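Local atomic coordinates of UDP-N-acetylglucosamine 4,6-dehydratase (Vibrio fischeri, PDB entry 3PVZ), a protein that binds NAD in a Rossmann-type domain and probably acts as a lyase that dehydrates UDP-N-acetylglucosamine. Residues 113-119 with 157-163; 122-128 with 172-176; 196-200 with 243-248. All coordinates share one frame. Numbering follows the deposited sequence.

Interaction 1 (113-119 with 157-163); sequences YDYVLNL and AKKYFCV. With NAD (nicotinamide-adenine-dinucleotide), chain E.
Two neighbouring strands of the parallel Rossmann sheet, 115-118 and 159-163, lie side by side here, joined through helix 131-154 in a beta-alpha-beta crossover. Their axes come within 4.7 Å and diverge by 13°. Tyr115 pairs with Lys159, Val116 with Tyr160 and Leu117 with Phe161, the last at CA-CA 4.7 Å. The ladder runs Val116 N to Lys159 O at 3.0 Å, Phe161 N to Val116 O at 2.9 Å and Asn118 N to Phe161 O at 2.8 Å; ahead of it Lys158 N reaches Asp114 O at 2.9 Å.

Side chains alternate between the faces. On one, beneath helix 237-250, the m rotamer of Tyr115 brings its ring against Lys159 (CD1 to CB 3.6 Å), while Lys158 curls round so that CG lies over a face of that ring and NZ bonds Tyr115 OH at 2.9 Å. Further along, the Phe161 ring (chi1 t) receives Leu117 CB and Leu119 CD1 at its edge, each 4.1 Å away, on CD2 and CE2 respectively. The other face is packed by helix 131-154: Tyr160, chi1 t, swings back over the first strand, putting CE2 3.9 Å from Val116 CG1 and OH 2.9 Å from Asn118 ND2. Tyr160 OH also bonds Thr148, and Asn118 OD1 bonds Ser120.

At the C-terminal ends, where the strands of this fold meet the dinucleotide, Val163 CG2 is 3.4 Å from NAD O3D and Leu119 O is 3.7 Å from NAD C5B. Here a water bridges the strands, donating to Asn118 O at 2.6 Å and accepting from Val163 N at 3.0 Å.

Interaction 2 (122-128 with 172-176); sequences LKHVRSE and VNMMG. With NAD (nicotinamide-adenine-dinucleotide), chain E.
Segment 122-128 leaves the cofactor and finishes on the first turn of helix 174-189. Leu122 is extended, and its carbonyl O sits 3.3 Å from SE of Met175, a selenomethionine. Lys123 directs CB away from the helix; its nearly straight side chain (chi1 p, then t throughout) carries NZ to NAD O1N at 2.9 Å, while its own O lies 3.5 Å from Met175 CE. His124 also turns away, taking Arg126 NE on ND1 at 3.1 Å; its NE2 bonds Asn71 of the second subunit, which itself binds the NAD, so the segment also belongs to the dimer interface. A 3-10 turn covers 125-128, with Ser127 N bonded to His124 O at 2.8 Å. Val125 opens it, CG2 3.5 Å from Asn173 ND2 and CA 4.0 Å from Met175 CG. Glu128 then points toward the helix start and accepts from Met174 N at its OE2, 2.6 Å away. Asn173 is the N-cap: with chi1 p, its OD1 accepts from Gly176 N at 3.0 Å. Glu128 and Asn173 thus satisfy two amides of the first helical turn. Around the contact, Met175 packs on Met137 of helix 131-154, and Met174 fills in against helix 372-382.

Interaction 3 (196-200 with 243-248); sequences STARF and LCLMSC. With NAD (nicotinamide-adenine-dinucleotide), chain E.
This is a helix-on-sheet contact in the buried core of the Rossmann domain, helix 237-250 running back along the C-terminal part of strand 194-198. The short axes run nearly antiparallel, at 160°, and approach to 7.7 Å; Ser196 faces Ser247 (CA-CA 6.3 Å) and Ala198 faces Cys244 (6.4 Å). At the start of the strand segment the join is polar: Ser247, chi1 t, donates OG to Thr197 O at 2.8 Å and lies 2.8 Å from Ser196 OG. Towards Phe200 it turns apolar. Ala198 CB meets Leu243 CG at 4.1 Å, and the Phe200 ring, chi1 m, sets CD1 3.8 Å from Leu243 CD2. Cys244 SG sits at the ring's edge, 3.5 Å from Phe200 CZ, a sulfur-aromatic contact. Phe200 also lines the cofactor pocket, its CB 3.7 Å from NAD C5N of the nicotinamide. Strands 159-163 and 255-259 flank strand 194-198 in the sheet, Phe161 and Phe257 both reaching Ser247, while Ile47 of helix 46-56 packs on Cys244 and Phe200.

All three contacts touch the same NAD, approaching different parts of it. Interactions 1 and 3 are close, with centres 10 Å apart, and share the main sheet: strand 159-163 lies between 115-118 and 194-198, and helix 237-250 packs on the sheet face that carries Phe161 and Ser196. Lys159 NZ links them, 2.8 Å from Cys248 O and 2.9 Å from Ser247 O. Interaction 2 lies about 24 Å from interaction 1 and 21 Å from interaction 3, centre to centre, beyond the ends of the strands that meet the cofactor. Along the chain interactions 1 and 2 interleave, each strand of the first running on towards a segment of the second; interaction 3 follows both. Sheet core and dimer-facing segment thus each supply part of the pocket of one cofactor.

Interaction 1 (113-119 with 157-163)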
# COMPACT_ATOMS: atom_id res chain seq x y z
N TYR A 113 20.45 6.35 -13.63
CA TYR A 113 20.80 5.66 -12.39
C TYR A 113 21.88 4.64 -12.69
O TYR A 113 21.99 4.19 -13.81
CB TYR A 113 19.62 4.94 -11.75
CG TYR A 113 18.50 5.88 -11.44
CD1 TYR A 113 18.50 6.66 -10.31
CD2 TYR A 113 17.41 5.96 -12.26
CE1 TYR A 113 17.47 7.53 -10.05
CE2 TYR A 113 16.36 6.83 -11.99
CZ TYR A 113 16.39 7.60 -10.88
OH TYR A 113 15.32 8.47 -10.64
N ASP A 114 22.71 4.30 -11.71
CA ASP A 114 23.71 3.24 -11.89
C ASP A 114 23.11 1.92 -11.42
O ASP A 114 23.29 0.88 -12.08
CB ASP A 114 24.98 3.59 -11.14
CG ASP A 114 25.60 4.87 -11.62
OD1 ASP A 114 25.98 4.88 -12.81
OD2 ASP A 114 25.67 5.88 -10.83
N TYR A 115 22.33 1.99 -10.34
CA TYR A 115 21.79 0.82 -9.70
C TYR A 115 20.30 1.03 -9.48
O TYR A 115 19.87 2.05 -8.91
CB TYR A 115 22.46 0.56 -8.36
CG TYR A 115 23.96 0.24 -8.37
CD1 TYR A 115 24.39 -1.04 -8.58
CD2 TYR A 115 24.91 1.22 -8.06
CE1 TYR A 115 25.75 -1.35 -8.59
CE2 TYR A 115 26.21 0.95 -8.05
CZ TYR A 115 26.65 -0.35 -8.33
OH TYR A 115 27.97 -0.66 -8.36
N VAL A 116 19.52 0.08 -9.96
CA VAL A 116 18.06 0.13 -9.83
C VAL A 116 17.64 -1.09 -9.00
O VAL A 116 17.99 -2.19 -9.34
CB VAL A 116 17.38 0.16 -11.20
CG1 VAL A 116 15.84 0.16 -11.01
CG2 VAL A 116 17.87 1.40 -12.01
N LEU A 117 16.95 -0.85 -7.87
CA LEU A 117 16.55 -1.90 -6.94
C LEU A 117 15.02 -1.95 -6.90
O LEU A 117 14.37 -0.92 -6.73
CB LEU A 117 17.10 -1.62 -5.53
CG LEU A 117 18.61 -1.66 -5.33
CD1 LEU A 117 19.25 -0.32 -5.76
CD2 LEU A 117 19.00 -1.97 -3.87
N ASN A 118 14.44 -3.11 -7.15
CA ASN A 118 12.99 -3.27 -7.16
C ASN A 118 12.55 -4.16 -6.03
O ASN A 118 12.70 -5.37 -6.09
CB ASN A 118 12.54 -3.85 -8.50
CG ASN A 118 11.01 -3.89 -8.68
OD1 ASN A 118 10.25 -3.52 -7.81
ND2 ASN A 118 10.58 -4.28 -9.86
N LEU A 119 12.00 -3.54 -4.98
CA LEU A 119 11.46 -4.24 -3.85
C LEU A 119 9.96 -4.03 -3.86
O LEU A 119 9.32 -4.14 -2.83
CB LEU A 119 12.04 -3.70 -2.52
CG LEU A 119 13.49 -4.11 -2.19
CD1 LEU A 119 13.68 -5.63 -2.29
CD2 LEU A 119 14.49 -3.33 -3.07
N ALA A 157 21.99 1.96 -17.08
CA ALA A 157 22.24 1.41 -15.72
C ALA A 157 23.19 0.23 -15.77
O ALA A 157 23.21 -0.49 -16.76
CB ALA A 157 20.94 0.94 -15.05
N LYS A 158 23.95 0.02 -14.72
CA LYS A 158 24.88 -1.08 -14.75
C LYS A 158 24.36 -2.33 -14.09
O LYS A 158 24.88 -3.42 -14.38
CB LYS A 158 26.24 -0.69 -14.22
CG LYS A 158 26.30 -0.33 -12.81
CD LYS A 158 27.83 -0.29 -12.36
CE LYS A 158 28.15 0.95 -11.56
NZ LYS A 158 29.27 0.85 -10.50
N LYS A 159 23.31 -2.18 -13.27
CA LYS A 159 22.84 -3.27 -12.42
C LYS A 159 21.40 -3.08 -12.00
O LYS A 159 20.98 -2.00 -11.58
CB LYS A 159 23.75 -3.42 -11.19
CG LYS A 159 23.38 -4.53 -10.23
CD LYS A 159 23.94 -5.86 -10.81
CE LYS A 159 23.74 -7.01 -9.89
NZ LYS A 159 24.61 -6.88 -8.67
N TYR A 160 20.64 -4.15 -12.15
CA TYR A 160 19.28 -4.21 -11.66
C TYR A 160 19.22 -5.31 -10.60
O TYR A 160 19.83 -6.33 -10.74
CB TYR A 160 18.33 -4.52 -12.84
CG TYR A 160 16.86 -4.43 -12.53
CD1 TYR A 160 16.18 -5.48 -11.94
CD2 TYR A 160 16.12 -3.29 -12.84
CE1 TYR A 160 14.82 -5.40 -11.67
CE2 TYR A 160 14.77 -3.20 -12.56
CZ TYR A 160 14.11 -4.28 -11.99
OH TYR A 160 12.76 -4.20 -11.71
N PHE A 161 18.54 -5.03 -9.51
CA PHE A 161 18.42 -5.93 -8.40
C PHE A 161 16.95 -6.10 -8.12
O PHE A 161 16.17 -5.12 -8.07
CB PHE A 161 19.11 -5.37 -7.15
CG PHE A 161 18.73 -6.09 -5.91
CD1 PHE A 161 19.33 -7.32 -5.57
CD2 PHE A 161 17.67 -5.64 -5.13
CE1 PHE A 161 18.91 -8.04 -4.49
CE2 PHE A 161 17.28 -6.36 -4.01
CZ PHE A 161 17.90 -7.57 -3.70
N CYS A 162 16.56 -7.35 -7.86
CA CYS A 162 15.22 -7.58 -7.40
C CYS A 162 15.17 -8.89 -6.62
O CYS A 162 16.17 -9.54 -6.46
CB CYS A 162 14.25 -7.60 -8.58
SG CYS A 162 14.61 -8.86 -9.73
N VAL A 163 14.00 -9.29 -6.15
CA VAL A 163 13.87 -10.42 -5.25
C VAL A 163 13.66 -11.71 -6.02
O VAL A 163 13.07 -11.69 -7.09
CB VAL A 163 12.68 -10.28 -4.32
CG1 VAL A 163 12.69 -8.92 -3.67
CG2 VAL A 163 11.38 -10.55 -5.10
PA NAD E . 5.95 -4.87 1.29
O1A NAD E . 4.48 -5.09 1.14
O2A NAD E . 6.24 -4.26 2.63
O5B NAD E . 6.45 -3.68 0.36
C5B NAD E . 6.14 -3.80 -1.04
C4B NAD E . 6.18 -2.34 -1.52
O4B NAD E . 5.92 -2.23 -2.91
C3B NAD E . 5.10 -1.50 -0.78
O3B NAD E . 5.66 -0.35 -0.18
C2B NAD E . 4.11 -1.15 -1.91
O2B NAD E . 3.35 0.04 -1.68
C1B NAD E . 5.12 -1.09 -3.08
N9A NAD E . 4.44 -1.22 -4.36
C8A NAD E . 3.61 -2.20 -4.74
N7A NAD E . 3.14 -1.97 -5.92
C5A NAD E . 3.74 -0.83 -6.38
C6A NAD E . 3.65 -0.08 -7.55
N6A NAD E . 2.86 -0.58 -8.56
N1A NAD E . 4.36 1.03 -7.69
C2A NAD E . 5.14 1.47 -6.70
N3A NAD E . 5.23 0.81 -5.57
C4A NAD E . 4.56 -0.33 -5.39
O3 NAD E . 6.72 -6.25 1.00
PN NAD E . 8.19 -6.49 1.65
O1N NAD E . 8.06 -7.28 2.94
O2N NAD E . 9.11 -5.35 1.80
O5D NAD E . 8.74 -7.65 0.61
C5D NAD E . 9.22 -7.07 -0.60
C4D NAD E . 9.67 -8.19 -1.54
O4D NAD E . 10.43 -9.20 -0.80
C3D NAD E . 8.43 -8.93 -2.10
O3D NAD E . 8.67 -9.52 -3.40
C2D NAD E . 8.27 -10.12 -1.13
O2D NAD E . 7.57 -11.23 -1.72
C1D NAD E . 9.73 -10.48 -0.86
N1N NAD E . 9.90 -11.26 0.37
C2N NAD E . 9.53 -10.71 1.54
C3N NAD E . 9.68 -11.39 2.72
C7N NAD E . 9.25 -10.81 4.01
O7N NAD E . 9.35 -11.53 5.00
N7N NAD E . 8.73 -9.58 4.12
C4N NAD E . 10.24 -12.69 2.71
C5N NAD E . 10.63 -13.22 1.49
C6N NAD E . 10.44 -12.49 0.32
O HOH W 1 11.52 -7.64 -6.53

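Interaction 2 (122-128 with 172-176)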
# COMPACT_ATOMS: atom_id res chain seq x y z
N LEU A 122 3.17 -7.36 -5.13
CA LEU A 122 2.06 -7.89 -4.36
C LEU A 122 2.52 -9.24 -3.86
O LEU A 122 2.99 -10.05 -4.67
CB LEU A 122 0.79 -8.09 -5.22
CG LEU A 122 -0.22 -6.98 -5.05
CD1 LEU A 122 0.28 -5.76 -5.86
CD2 LEU A 122 -1.59 -7.45 -5.52
N LYS A 123 2.42 -9.45 -2.54
CA LYS A 123 3.06 -10.60 -1.91
C LYS A 123 2.12 -11.52 -1.13
O LYS A 123 2.56 -12.61 -0.79
CB LYS A 123 4.21 -10.16 -0.98
CG LYS A 123 3.76 -9.36 0.26
CD LYS A 123 4.81 -9.29 1.34
CE LYS A 123 4.33 -8.39 2.51
NZ LYS A 123 5.43 -8.23 3.56
N HIS A 124 0.87 -11.10 -0.84
CA HIS A 124 -0.05 -11.91 -0.04
C HIS A 124 -0.68 -13.02 -0.84
O HIS A 124 -1.29 -12.79 -1.88
CB HIS A 124 -1.11 -11.04 0.64
CG HIS A 124 -0.55 -10.24 1.76
ND1 HIS A 124 -0.42 -10.76 3.03
CD2 HIS A 124 0.02 -9.01 1.79
CE1 HIS A 124 0.19 -9.87 3.80
NE2 HIS A 124 0.46 -8.79 3.07
N VAL A 125 -0.50 -14.24 -0.36
CA VAL A 125 -0.99 -15.45 -1.03
C VAL A 125 -2.48 -15.33 -1.41
O VAL A 125 -2.89 -15.74 -2.48
CB VAL A 125 -0.70 -16.70 -0.13
CG1 VAL A 125 -1.49 -17.94 -0.61
CG2 VAL A 125 0.79 -16.95 -0.11
N ARG A 126 -3.25 -14.71 -0.52
CA ARG A 126 -4.68 -14.49 -0.69
C ARG A 126 -5.00 -13.53 -1.83
O ARG A 126 -6.14 -13.42 -2.24
CB ARG A 126 -5.25 -13.93 0.62
CG ARG A 126 -4.60 -12.60 1.09
CD ARG A 126 -4.09 -12.69 2.54
NE ARG A 126 -2.64 -12.83 2.64
CZ ARG A 126 -1.99 -13.99 2.60
NH1 ARG A 126 -2.67 -15.13 2.49
NH2 ARG A 126 -0.66 -14.03 2.68
N SER A 127 -4.00 -12.83 -2.35
CA SER A 127 -4.22 -11.95 -3.49
C SER A 127 -4.60 -12.78 -4.72
O SER A 127 -4.89 -12.24 -5.78
CB SER A 127 -3.01 -11.03 -3.74
OG SER A 127 -2.94 -10.02 -2.73
N GLU A 128 -4.61 -14.09 -4.55
CA GLU A 128 -5.18 -15.03 -5.51
C GLU A 128 -6.68 -15.15 -5.57
O GLU A 128 -7.18 -15.80 -6.48
CB GLU A 128 -4.75 -16.43 -5.11
CG GLU A 128 -3.65 -16.97 -5.88
CD GLU A 128 -3.35 -18.38 -5.44
OE1 GLU A 128 -4.27 -19.22 -5.55
OE2 GLU A 128 -2.21 -18.61 -5.00
N VAL A 172 3.69 -23.55 -5.24
CA VAL A 172 2.50 -24.27 -4.84
C VAL A 172 1.24 -23.38 -4.92
O VAL A 172 0.12 -23.88 -4.93
CB VAL A 172 2.69 -24.90 -3.42
CG1 VAL A 172 3.71 -26.06 -3.47
CG2 VAL A 172 3.14 -23.84 -2.37
N ASN A 173 1.44 -22.07 -5.03
CA ASN A 173 0.35 -21.09 -5.15
C ASN A 173 0.64 -20.09 -6.30
O ASN A 173 1.72 -20.14 -6.88
CB ASN A 173 0.14 -20.41 -3.81
CG ASN A 173 1.41 -19.79 -3.27
OD1 ASN A 173 2.21 -19.24 -4.02
ND2 ASN A 173 1.58 -19.86 -1.96
N MSE A 174 -0.30 -19.22 -6.65
CA MSE A 174 -0.16 -18.32 -7.82
C MSE A 174 0.89 -17.21 -7.59
O MSE A 174 1.48 -16.71 -8.54
CB MSE A 174 -1.50 -17.68 -8.22
CG MSE A 174 -2.63 -18.67 -8.54
SE MSE A 174 -2.16 -19.68 -10.08
CE MSE A 174 -2.60 -18.33 -11.45
N MSE A 175 1.06 -16.82 -6.34
CA MSE A 175 2.12 -15.91 -5.92
C MSE A 175 3.48 -16.38 -6.38
O MSE A 175 4.21 -15.68 -7.09
CB MSE A 175 2.15 -15.85 -4.39
CG MSE A 175 1.75 -14.59 -3.82
SE MSE A 175 3.12 -13.34 -4.30
CE MSE A 175 4.52 -14.24 -3.24
N GLY A 176 3.82 -17.58 -5.93
CA GLY A 176 5.09 -18.19 -6.25
C GLY A 176 5.19 -18.45 -7.72
O GLY A 176 6.26 -18.29 -8.29
PA NAD E . 5.95 -4.87 1.29
O1A NAD E . 4.48 -5.09 1.14
O2A NAD E . 6.24 -4.26 2.63
O5B NAD E . 6.45 -3.68 0.36
C5B NAD E . 6.14 -3.80 -1.04
C4B NAD E . 6.18 -2.34 -1.52
O4B NAD E . 5.92 -2.23 -2.91
C3B NAD E . 5.10 -1.50 -0.78
O3B NAD E . 5.66 -0.35 -0.18
C2B NAD E . 4.11 -1.15 -1.91
O2B NAD E . 3.35 0.04 -1.68
C1B NAD E . 5.12 -1.09 -3.08
N9A NAD E . 4.44 -1.22 -4.36
C8A NAD E . 3.61 -2.20 -4.74
N7A NAD E . 3.14 -1.97 -5.92
C5A NAD E . 3.74 -0.83 -6.38
C6A NAD E . 3.65 -0.08 -7.55
N6A NAD E . 2.86 -0.58 -8.56
N1A NAD E . 4.36 1.03 -7.69
C2A NAD E . 5.14 1.47 -6.70
N3A NAD E . 5.23 0.81 -5.57
C4A NAD E . 4.56 -0.33 -5.39
O3 NAD E . 6.72 -6.25 1.00
PN NAD E . 8.19 -6.49 1.65
O1N NAD E . 8.06 -7.28 2.94
O2N NAD E . 9.11 -5.35 1.80
O5D NAD E . 8.74 -7.65 0.61
C5D NAD E . 9.22 -7.07 -0.60
C4D NAD E . 9.67 -8.19 -1.54
O4D NAD E . 10.43 -9.20 -0.80
C3D NAD E . 8.43 -8.93 -2.10
O3D NAD E . 8.67 -9.52 -3.40
C2D NAD E . 8.27 -10.12 -1.13
O2D NAD E . 7.57 -11.23 -1.72
C1D NAD E . 9.73 -10.48 -0.86
N1N NAD E . 9.90 -11.26 0.37
C2N NAD E . 9.53 -10.71 1.54
C3N NAD E . 9.68 -11.39 2.72
C7N NAD E . 9.25 -10.81 4.01
O7N NAD E . 9.35 -11.53 5.00
N7N NAD E . 8.73 -9.58 4.12
C4N NAD E . 10.24 -12.69 2.71
C5N NAD E . 10.63 -13.22 1.49
C6N NAD E . 10.44 -12.49 0.32

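Interaction 3 (196-200 with 243-248)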
# COMPACT_ATOMS: atom_id res chain seq x y z
N SER A 196 20.98 -9.25 -10.43
CA SER A 196 21.19 -10.15 -9.31
C SER A 196 20.00 -10.07 -8.36
O SER A 196 19.31 -9.06 -8.35
CB SER A 196 22.51 -9.85 -8.59
OG SER A 196 22.45 -8.71 -7.73
N THR A 197 19.77 -11.12 -7.56
CA THR A 197 18.63 -11.13 -6.64
C THR A 197 19.03 -11.53 -5.22
O THR A 197 20.20 -11.71 -4.91
CB THR A 197 17.50 -12.06 -7.14
OG1 THR A 197 17.94 -13.40 -7.06
CG2 THR A 197 17.10 -11.79 -8.60
N ALA A 198 18.03 -11.58 -4.34
CA ALA A 198 18.16 -12.16 -3.04
C ALA A 198 16.99 -13.08 -2.72
O ALA A 198 15.90 -12.89 -3.21
CB ALA A 198 18.27 -11.11 -2.03
N ARG A 199 17.24 -14.07 -1.89
CA ARG A 199 16.19 -14.91 -1.35
C ARG A 199 16.20 -14.77 0.17
O ARG A 199 17.25 -14.95 0.82
CB ARG A 199 16.45 -16.32 -1.78
CG ARG A 199 15.47 -17.33 -1.20
CD ARG A 199 15.70 -18.68 -1.88
NE ARG A 199 15.15 -18.69 -3.26
CZ ARG A 199 15.71 -19.31 -4.29
NH1 ARG A 199 15.13 -19.27 -5.49
NH2 ARG A 199 16.84 -19.98 -4.14
N PHE A 200 15.06 -14.40 0.73
CA PHE A 200 14.98 -14.04 2.15
C PHE A 200 14.24 -15.09 3.01
O PHE A 200 13.38 -15.78 2.52
CB PHE A 200 14.22 -12.73 2.35
CG PHE A 200 14.78 -11.54 1.60
CD1 PHE A 200 15.71 -10.71 2.17
CD2 PHE A 200 14.29 -11.21 0.35
CE1 PHE A 200 16.16 -9.57 1.50
CE2 PHE A 200 14.77 -10.11 -0.32
CZ PHE A 200 15.72 -9.31 0.26
N LEU A 243 21.46 -7.48 3.02
CA LEU A 243 21.50 -8.49 2.00
C LEU A 243 21.16 -7.92 0.62
O LEU A 243 21.86 -8.22 -0.32
CB LEU A 243 20.53 -9.62 2.36
CG LEU A 243 20.46 -10.82 1.42
CD1 LEU A 243 21.75 -11.56 1.48
CD2 LEU A 243 19.33 -11.77 1.88
N CYS A 244 20.08 -7.12 0.50
CA CYS A 244 19.81 -6.38 -0.76
C CYS A 244 21.03 -5.61 -1.30
O CYS A 244 21.33 -5.67 -2.48
CB CYS A 244 18.67 -5.36 -0.56
SG CYS A 244 17.06 -6.15 -0.35
N LEU A 245 21.70 -4.86 -0.43
CA LEU A 245 22.78 -3.97 -0.84
C LEU A 245 24.01 -4.78 -1.28
O LEU A 245 24.69 -4.39 -2.21
CB LEU A 245 23.19 -3.03 0.27
CG LEU A 245 24.30 -1.97 0.01
CD1 LEU A 245 23.93 -0.97 -1.02
CD2 LEU A 245 24.65 -1.22 1.28
N MSE A 246 24.28 -5.89 -0.59
CA MSE A 246 25.41 -6.75 -0.92
C MSE A 246 25.18 -7.40 -2.27
O MSE A 246 26.08 -7.42 -3.09
CB MSE A 246 25.62 -7.82 0.14
CG MSE A 246 26.13 -7.35 1.47
SE MSE A 246 27.91 -6.63 1.41
CE MSE A 246 28.86 -8.19 0.77
N SER A 247 23.97 -7.89 -2.51
CA SER A 247 23.67 -8.49 -3.79
C SER A 247 23.74 -7.40 -4.84
O SER A 247 24.37 -7.56 -5.88
CB SER A 247 22.32 -9.16 -3.80
OG SER A 247 22.02 -9.64 -5.09
N CYS A 248 23.13 -6.26 -4.55
CA CYS A 248 23.22 -5.09 -5.44
C CYS A 248 24.62 -4.70 -5.90
O CYS A 248 24.87 -4.57 -7.09
CB CYS A 248 22.57 -3.83 -4.82
SG CYS A 248 22.40 -2.54 -6.07
PA NAD E . 5.95 -4.87 1.29
O1A NAD E . 4.48 -5.09 1.14
O2A NAD E . 6.24 -4.26 2.63
O5B NAD E . 6.45 -3.68 0.36
C5B NAD E . 6.14 -3.80 -1.04
C4B NAD E . 6.18 -2.34 -1.52
O4B NAD E . 5.92 -2.23 -2.91
C3B NAD E . 5.10 -1.50 -0.78
O3B NAD E . 5.66 -0.35 -0.18
C2B NAD E . 4.11 -1.15 -1.91
O2B NAD E . 3.35 0.04 -1.68
C1B NAD E . 5.12 -1.09 -3.08
N9A NAD E . 4.44 -1.22 -4.36
C8A NAD E . 3.61 -2.20 -4.74
N7A NAD E . 3.14 -1.97 -5.92
C5A NAD E . 3.74 -0.83 -6.38
C6A NAD E . 3.65 -0.08 -7.55
N6A NAD E . 2.86 -0.58 -8.56
N1A NAD E . 4.36 1.03 -7.69
C2A NAD E . 5.14 1.47 -6.70
N3A NAD E . 5.23 0.81 -5.57
C4A NAD E . 4.56 -0.33 -5.39
O3 NAD E . 6.72 -6.25 1.00
PN NAD E . 8.19 -6.49 1.65
O1N NAD E . 8.06 -7.28 2.94
O2N NAD E . 9.11 -5.35 1.80
O5D NAD E . 8.74 -7.65 0.61
C5D NAD E . 9.22 -7.07 -0.60
C4D NAD E . 9.67 -8.19 -1.54
O4D NAD E . 10.43 -9.20 -0.80
C3D NAD E . 8.43 -8.93 -2.10
O3D NAD E . 8.67 -9.52 -3.40
C2D NAD E . 8.27 -10.12 -1.13
O2D NAD E . 7.57 -11.23 -1.72
C1D NAD E . 9.73 -10.48 -0.86
N1N NAD E . 9.90 -11.26 0.37
C2N NAD E . 9.53 -10.71 1.54
C3N NAD E . 9.68 -11.39 2.72
C7N NAD E . 9.25 -10.81 4.01
O7N NAD E . 9.35 -11.53 5.00
N7N NAD E . 8.73 -9.58 4.12
C4N NAD E . 10.24 -12.69 2.71
C5N NAD E . 10.63 -13.22 1.49
C6N NAD E . 10.44 -12.49 0.32